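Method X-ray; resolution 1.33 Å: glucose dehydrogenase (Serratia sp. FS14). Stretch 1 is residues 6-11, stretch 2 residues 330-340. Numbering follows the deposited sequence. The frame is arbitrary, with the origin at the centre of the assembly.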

ATOM      1  N   GLN A   6      -7.389   6.805  20.929  1.00 15.06           N
ATOM      2  CA  GLN A   6      -8.147   5.772  20.235  1.00 15.09           C
ATOM      3  C   GLN A   6      -9.476   6.374  19.804  1.00 15.00           C
ATOM      4  O   GLN A   6     -10.300   6.744  20.646  1.00 19.12           O
ATOM      5  N   LEU A   7      -9.687   6.490  18.495  1.00 13.76           N
ATOM      6  CA  LEU A   7     -10.900   7.100  17.969  1.00 13.78           C
ATOM      7  C   LEU A   7     -12.009   6.098  17.709  1.00 12.53           C
ATOM      8  O   LEU A   7     -13.185   6.481  17.718  1.00 15.61           O
ATOM      9  N   GLN A   8     -11.670   4.837  17.460  1.00 12.30           N
ATOM     10  CA  GLN A   8     -12.667   3.841  17.105  1.00 12.46           C
ATOM     11  C   GLN A   8     -12.080   2.462  17.359  1.00 13.14           C
ATOM     12  O   GLN A   8     -10.880   2.253  17.168  1.00 12.68           O
ATOM     13  N   ASP A   9     -12.931   1.532  17.779  1.00 12.60           N
ATOM     14  CA  ASP A   9     -12.564   0.129  17.922  1.00 12.65           C
ATOM     15  C   ASP A   9     -13.532  -0.742  17.127  1.00 12.54           C
ATOM     16  O   ASP A   9     -14.356  -0.227  16.363  1.00 14.13           O
ATOM     17  N   GLY A  10     -13.434  -2.058  17.289  1.00 13.72           N
ATOM     18  CA  GLY A  10     -14.377  -2.958  16.644  1.00 15.29           C
ATOM     19  C   GLY A  10     -14.283  -3.021  15.135  1.00 14.18           C
ATOM     20  O   GLY A  10     -15.279  -3.328  14.472  1.00 18.02           O
ATOM     21  N   LEU A  11     -13.117  -2.734  14.567  1.00 13.86           N
ATOM     22  CA  LEU A  11     -12.911  -2.846  13.128  1.00 14.01           C
ATOM     23  C   LEU A  11     -12.232  -4.181  12.875  1.00 12.00           C
ATOM     24  O   LEU A  11     -11.171  -4.444  13.440  1.00 13.17           O
ATOM     25  N   LEU A 330      -1.022  12.120  12.744  1.00 13.78           N
ATOM     26  CA  LEU A 330      -0.971  10.856  12.021  1.00 12.48           C
ATOM     27  C   LEU A 330      -2.172  10.013  12.409  1.00 14.47           C
ATOM     28  O   LEU A 330      -2.634  10.055  13.550  1.00 13.87           O
ATOM     29  N   TYR A 331      -2.672   9.241  11.450  1.00 11.57           N
ATOM     30  CA  TYR A 331      -3.798   8.345  11.661  1.00 12.08           C
ATOM     31  C   TYR A 331      -3.371   6.926  11.304  1.00 10.62           C
ATOM     32  O   TYR A 331      -2.826   6.693  10.218  1.00 12.35           O
ATOM     33  N   LEU A 332      -3.596   5.989  12.223  1.00 10.13           N
ATOM     34  CA  LEU A 332      -3.159   4.610  12.070  1.00  9.60           C
ATOM     35  C   LEU A 332      -4.341   3.664  12.182  1.00  8.51           C
ATOM     36  O   LEU A 332      -5.342   3.969  12.844  1.00 10.75           O
ATOM     37  N   LEU A 333      -4.207   2.492  11.547  1.00  9.23           N
ATOM     38  CA  LEU A 333      -5.093   1.360  11.782  1.00  9.59           C
ATOM     39  C   LEU A 333      -4.286   0.201  12.333  1.00  9.04           C
ATOM     40  O   LEU A 333      -3.138  -0.010  11.927  1.00  9.33           O
ATOM     41  N   THR A 334      -4.879  -0.554  13.253  1.00  9.32           N
ATOM     42  CA  THR A 334      -4.221  -1.721  13.830  1.00  9.37           C
ATOM     43  C   THR A 334      -4.826  -3.000  13.272  1.00 11.27           C
ATOM     44  O   THR A 334      -6.044  -3.096  13.094  1.00 13.26           O
ATOM     45  N   ASP A 335      -3.964  -3.977  12.982  1.00 11.23           N
ATOM     46  CA  ASP A 335      -4.381  -5.206  12.295  1.00 11.19           C
ATOM     47  C   ASP A 335      -4.697  -6.292  13.316  1.00 13.08           C
ATOM     48  O   ASP A 335      -3.874  -7.151  13.636  1.00 14.50           O
ATOM     49  N   GLU A 336      -5.930  -6.264  13.804  1.00 12.69           N
ATOM     50  CA  GLU A 336      -6.417  -7.268  14.739  1.00 13.77           C
ATOM     51  C   GLU A 336      -7.920  -7.394  14.567  1.00 13.39           C
ATOM     52  O   GLU A 336      -8.554  -6.595  13.872  1.00 13.39           O
ATOM     53  N   ARG A 337      -8.488  -8.420  15.206  1.00 14.26           N
ATOM     54  CA  ARG A 337      -9.934  -8.628  15.156  1.00 14.83           C
ATOM     55  C   ARG A 337     -10.688  -7.441  15.750  1.00 14.31           C
ATOM     56  O   ARG A 337     -11.685  -6.974  15.182  1.00 17.29           O
ATOM     57  N   ASP A 338     -10.235  -6.957  16.906  1.00 14.64           N
ATOM     58  CA  ASP A 338     -10.733  -5.709  17.487  1.00 12.56           C
ATOM     59  C   ASP A 338      -9.802  -4.570  17.073  1.00 13.62           C
ATOM     60  O   ASP A 338      -9.081  -3.974  17.875  1.00 15.16           O
ATOM     61  N   GLY A 339      -9.824  -4.286  15.772  1.00 12.81           N
ATOM     62  CA  GLY A 339      -8.917  -3.301  15.218  1.00 12.71           C
ATOM     63  C   GLY A 339      -9.305  -1.891  15.608  1.00 10.18           C
ATOM     64  O   GLY A 339     -10.477  -1.582  15.833  1.00 12.15           O
ATOM     65  N   LYS A 340      -8.299  -1.024  15.657  1.00 11.45           N
ATOM     66  CA  LYS A 340      -8.447   0.334  16.157  1.00 11.34           C
ATOM     67  C   LYS A 340      -8.051   1.364  15.103  1.00 11.22           C
ATOM     68  O   LYS A 340      -7.160   1.129  14.275  1.00 11.43           O
TER

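Leu-11, Lys-340 and Gly-339 cover the most surface, a little under half of the total; Leu-11 and Gly-339 form an antiparallel hydrogen-bonded pair, and Lys-340 is next to them. Leu-11 N donates to Gly-339 O at 3.1 Å, and Gly-339 N returns the bond to Leu-11 O at 2.7 Å, so the two backbones close a hydrogen-bonded ring. A beta carbon on Gly-339 would point to the same face as the side chain of Leu-11 and would lie 2.5 Å from Leu-11 O, a clash; glycine lets the strands sit with the CA atoms of Leu-11 and Gly-339 4.5 Å apart.

Leu-11 has the most surface covered by the other stretch. With chi1 m and chi2 t, it places Leu-11 CD1 4.5 Å from Leu-333 CD2, a loose apolar touch, and 4.2 Å from the backbone carbon C of Lys-340. Leu-333, also m and t, is buried and its CA-to-CB bond points sideways, yet its end comes nearer to meet this leucine. A second apolar contact lies farther along the strands, where Leu-7 CD1 (rotamer m, t) comes to 3.6 Å from Tyr-331 CE2, approaching the ring obliquely. Tyr-331 has chi1 m; its hydroxyl is satisfied elsewhere in the structure, and the ring carbon CE2 meets Leu-7.

Lys-340 covers nearly as much surface by a different rule. Its CA-to-CB bond points away overall, though CB itself touches stretch 1, and the aliphatic part lies against that stretch: Lys-340 CD is 3.5 Å from Asp-9 CB, and Lys-340 CE is 3.3 Å from Gln-6 OE1. Gln-6, extended with chi1 and chi2 both t, starts sideways and reaches the lysine with its end. The m, m, t, m rotamer folds the lysine back over its own stretch, so that Lys-340 NZ donates to Asp-338 O at 2.7 Å and makes a salt bridge to Asp-338 OD2 at 3.3 Å, where the hydrogen bond is weak. Glu-336 OE1 is a longer salt-bridge partner, 4.0 Å from Lys-340 NZ. The charge is thus answered within stretch 2, while the methylenes serve the interface. The backbone adds a CA-H...O contact, Lys-340 CA to Gln-8 O at 3.3 Å.

Asp-338 supplies the side-chain hydrogen bond across the two stretches. Its CA-to-CB bond points away, but with chi1 t the carboxylate comes back and Asp-338 OD1 accepts from Gly-10 N at 2.8 Å. Gly-10 has a positive phi, which by itself favours glycine. The same carboxylate faces a like charge, Asp-9 OD2 lying 4.3 Å from Asp-338 OD1; Asp-9 has chi1 p. A water bridges the pair, its O donating to Asp-9 OD2 at 2.8 Å and to Asp-338 OD2 at 2.6 Å. Gln-8 points sideways and turns to its own strand, Gln-8 NE2 donating to Asp-9 O at 3.0 Å. The pattern is economical: a glycine where strands pair, leucine across from it, and a lysine whose stem packs while its tip is neutralised at home.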

ATOM      1  CB  GLN A   6      -8.358   4.567  21.146  1.00 15.60           C
ATOM      2  CG  GLN A   6      -9.167   3.467  20.481  1.00 18.18           C
ATOM      3  CD  GLN A   6      -9.271   2.230  21.334  1.00 19.05           C
ATOM      4  OE1 GLN A   6      -8.268   1.585  21.635  1.00 20.33           O
ATOM      5  NE2 GLN A   6     -10.484   1.892  21.734  1.00 19.03           N
ATOM      6  CB  LEU A   7     -10.599   7.835  16.660  1.00 14.83           C
ATOM      7  CG  LEU A   7      -9.500   8.896  16.698  1.00 16.85           C
ATOM      8  CD1 LEU A   7      -9.335   9.529  15.327  1.00 16.56           C
ATOM      9  CD2 LEU A   7      -9.818   9.951  17.754  1.00 21.05           C
ATOM     10  CB  GLN A   8     -13.072   3.973  15.629  1.00 14.32           C
ATOM     11  CG  GLN A   8     -14.172   3.020  15.196  1.00 13.45           C
ATOM     12  CD  GLN A   8     -15.471   3.269  15.936  1.00 13.56           C
ATOM     13  OE1 GLN A   8     -15.946   4.393  16.005  1.00 16.50           O
ATOM     14  NE2 GLN A   8     -16.047   2.212  16.492  1.00 16.22           N
ATOM     15  CB  ASP A   9     -12.538  -0.278  19.403  1.00 14.75           C
ATOM     16  CG  ASP A   9     -13.913  -0.201  20.063  1.00 19.50           C
ATOM     17  OD1 ASP A   9     -14.868   0.329  19.462  1.00 19.72           O
ATOM     18  OD2 ASP A   9     -14.036  -0.682  21.205  1.00 25.01           O
ATOM     19  CB  LEU A  11     -12.016  -1.716  12.633  1.00 12.32           C
ATOM     20  CG  LEU A  11     -12.608  -0.311  12.726  1.00 13.67           C
ATOM     21  CD1 LEU A  11     -11.505   0.725  12.711  1.00 14.53           C
ATOM     22  CD2 LEU A  11     -13.608  -0.076  11.590  1.00 16.72           C
ATOM     23  CB  LEU A 330       0.304  10.084  12.358  1.00 14.71           C
ATOM     24  CG  LEU A 330       1.628  10.692  11.914  1.00 15.13           C
ATOM     25  CD1 LEU A 330       2.771   9.843  12.431  1.00 14.96           C
ATOM     26  CD2 LEU A 330       1.686  10.788  10.398  1.00 15.96           C
ATOM     27  CB  TYR A 331      -5.011   8.792  10.833  1.00 12.02           C
ATOM     28  CG  TYR A 331      -5.671  10.034  11.395  1.00 12.55           C
ATOM     29  CD1 TYR A 331      -5.098  11.290  11.221  1.00 13.73           C
ATOM     30  CD2 TYR A 331      -6.845   9.945  12.125  1.00 15.93           C
ATOM     31  CE1 TYR A 331      -5.696  12.429  11.757  1.00 16.37           C
ATOM     32  CE2 TYR A 331      -7.449  11.072  12.654  1.00 19.11           C
ATOM     33  CZ  TYR A 331      -6.869  12.305  12.469  1.00 17.27           C
ATOM     34  OH  TYR A 331      -7.483  13.423  13.004  1.00 22.03           O
ATOM     35  CB  LEU A 332      -2.167   4.211  13.178  1.00 10.52           C
ATOM     36  CG  LEU A 332      -0.978   5.116  13.492  1.00 13.87           C
ATOM     37  CD1 LEU A 332      -0.045   4.440  14.495  1.00 13.79           C
ATOM     38  CD2 LEU A 332      -0.222   5.530  12.255  1.00 18.80           C
ATOM     39  CB  LEU A 333      -5.759   0.878  10.490  1.00  9.23           C
ATOM     40  CG  LEU A 333      -6.648   1.896   9.774  1.00  9.22           C
ATOM     41  CD1 LEU A 333      -7.072   1.395   8.384  1.00 10.89           C
ATOM     42  CD2 LEU A 333      -7.862   2.250  10.616  1.00 11.97           C
ATOM     43  CB  THR A 334      -4.240  -1.724  15.367  1.00 11.52           C
ATOM     44  OG1 THR A 334      -5.563  -2.014  15.843  1.00 13.28           O
ATOM     45  CG2 THR A 334      -3.786  -0.390  15.906  1.00 14.28           C
ATOM     46  CB  ASP A 335      -3.313  -5.685  11.320  1.00 15.41           C
ATOM     47  CG  ASP A 335      -3.696  -7.000  10.648  1.00 15.78           C
ATOM     48  OD1 ASP A 335      -4.913  -7.234  10.468  1.00 17.71           O
ATOM     49  OD2 ASP A 335      -2.795  -7.805  10.323  1.00 18.83           O
ATOM     50  CB  GLU A 336      -6.073  -6.907  16.185  1.00 18.71           C
ATOM     51  CG  GLU A 336      -6.557  -5.539  16.568  1.00 19.32           C
ATOM     52  CD  GLU A 336      -6.013  -5.052  17.894  1.00 27.28           C
ATOM     53  OE1 GLU A 336      -6.204  -5.752  18.914  1.00 29.83           O
ATOM     54  OE2 GLU A 336      -5.402  -3.960  17.916  1.00 24.42           O
ATOM     55  CB  ARG A 337     -10.286  -9.913  15.903  1.00 21.16           C
ATOM     56  CG  ARG A 337     -11.597 -10.534  15.496  1.00 32.05           C
ATOM     57  CD  ARG A 337     -11.899 -11.739  16.349  1.00 38.61           C
ATOM     58  NE  ARG A 337     -11.984 -12.957  15.571  1.00 46.13           N
ATOM     59  CZ  ARG A 337     -12.080 -14.178  16.090  1.00 49.61           C
ATOM     60  NH1 ARG A 337     -12.158 -15.249  15.305  1.00 48.45           N
ATOM     61  NH2 ARG A 337     -12.110 -14.327  17.412  1.00 44.24           N
ATOM     62  CB  ASP A 338     -10.849  -5.840  19.008  1.00 14.67           C
ATOM     63  CG  ASP A 338     -11.453  -4.607  19.662  1.00 20.15           C
ATOM     64  OD1 ASP A 338     -12.140  -3.822  18.977  1.00 19.43           O
ATOM     65  OD2 ASP A 338     -11.227  -4.416  20.878  1.00 24.17           O
ATOM     66  CB  LYS A 340      -7.558   0.564  17.394  1.00 12.35           C
ATOM     67  CG  LYS A 340      -7.650  -0.509  18.488  1.00 17.08           C
ATOM     68  CD  LYS A 340      -9.046  -0.651  19.061  1.00 15.19           C
ATOM     69  CE  LYS A 340      -9.021  -1.388  20.409  1.00 16.97           C
ATOM     70  NZ  LYS A 340      -8.481  -2.770  20.264  1.00 22.20           N
TER
HETATM   71  O   HOH W   1     -12.275  -2.494  22.343  1.00 23.80           O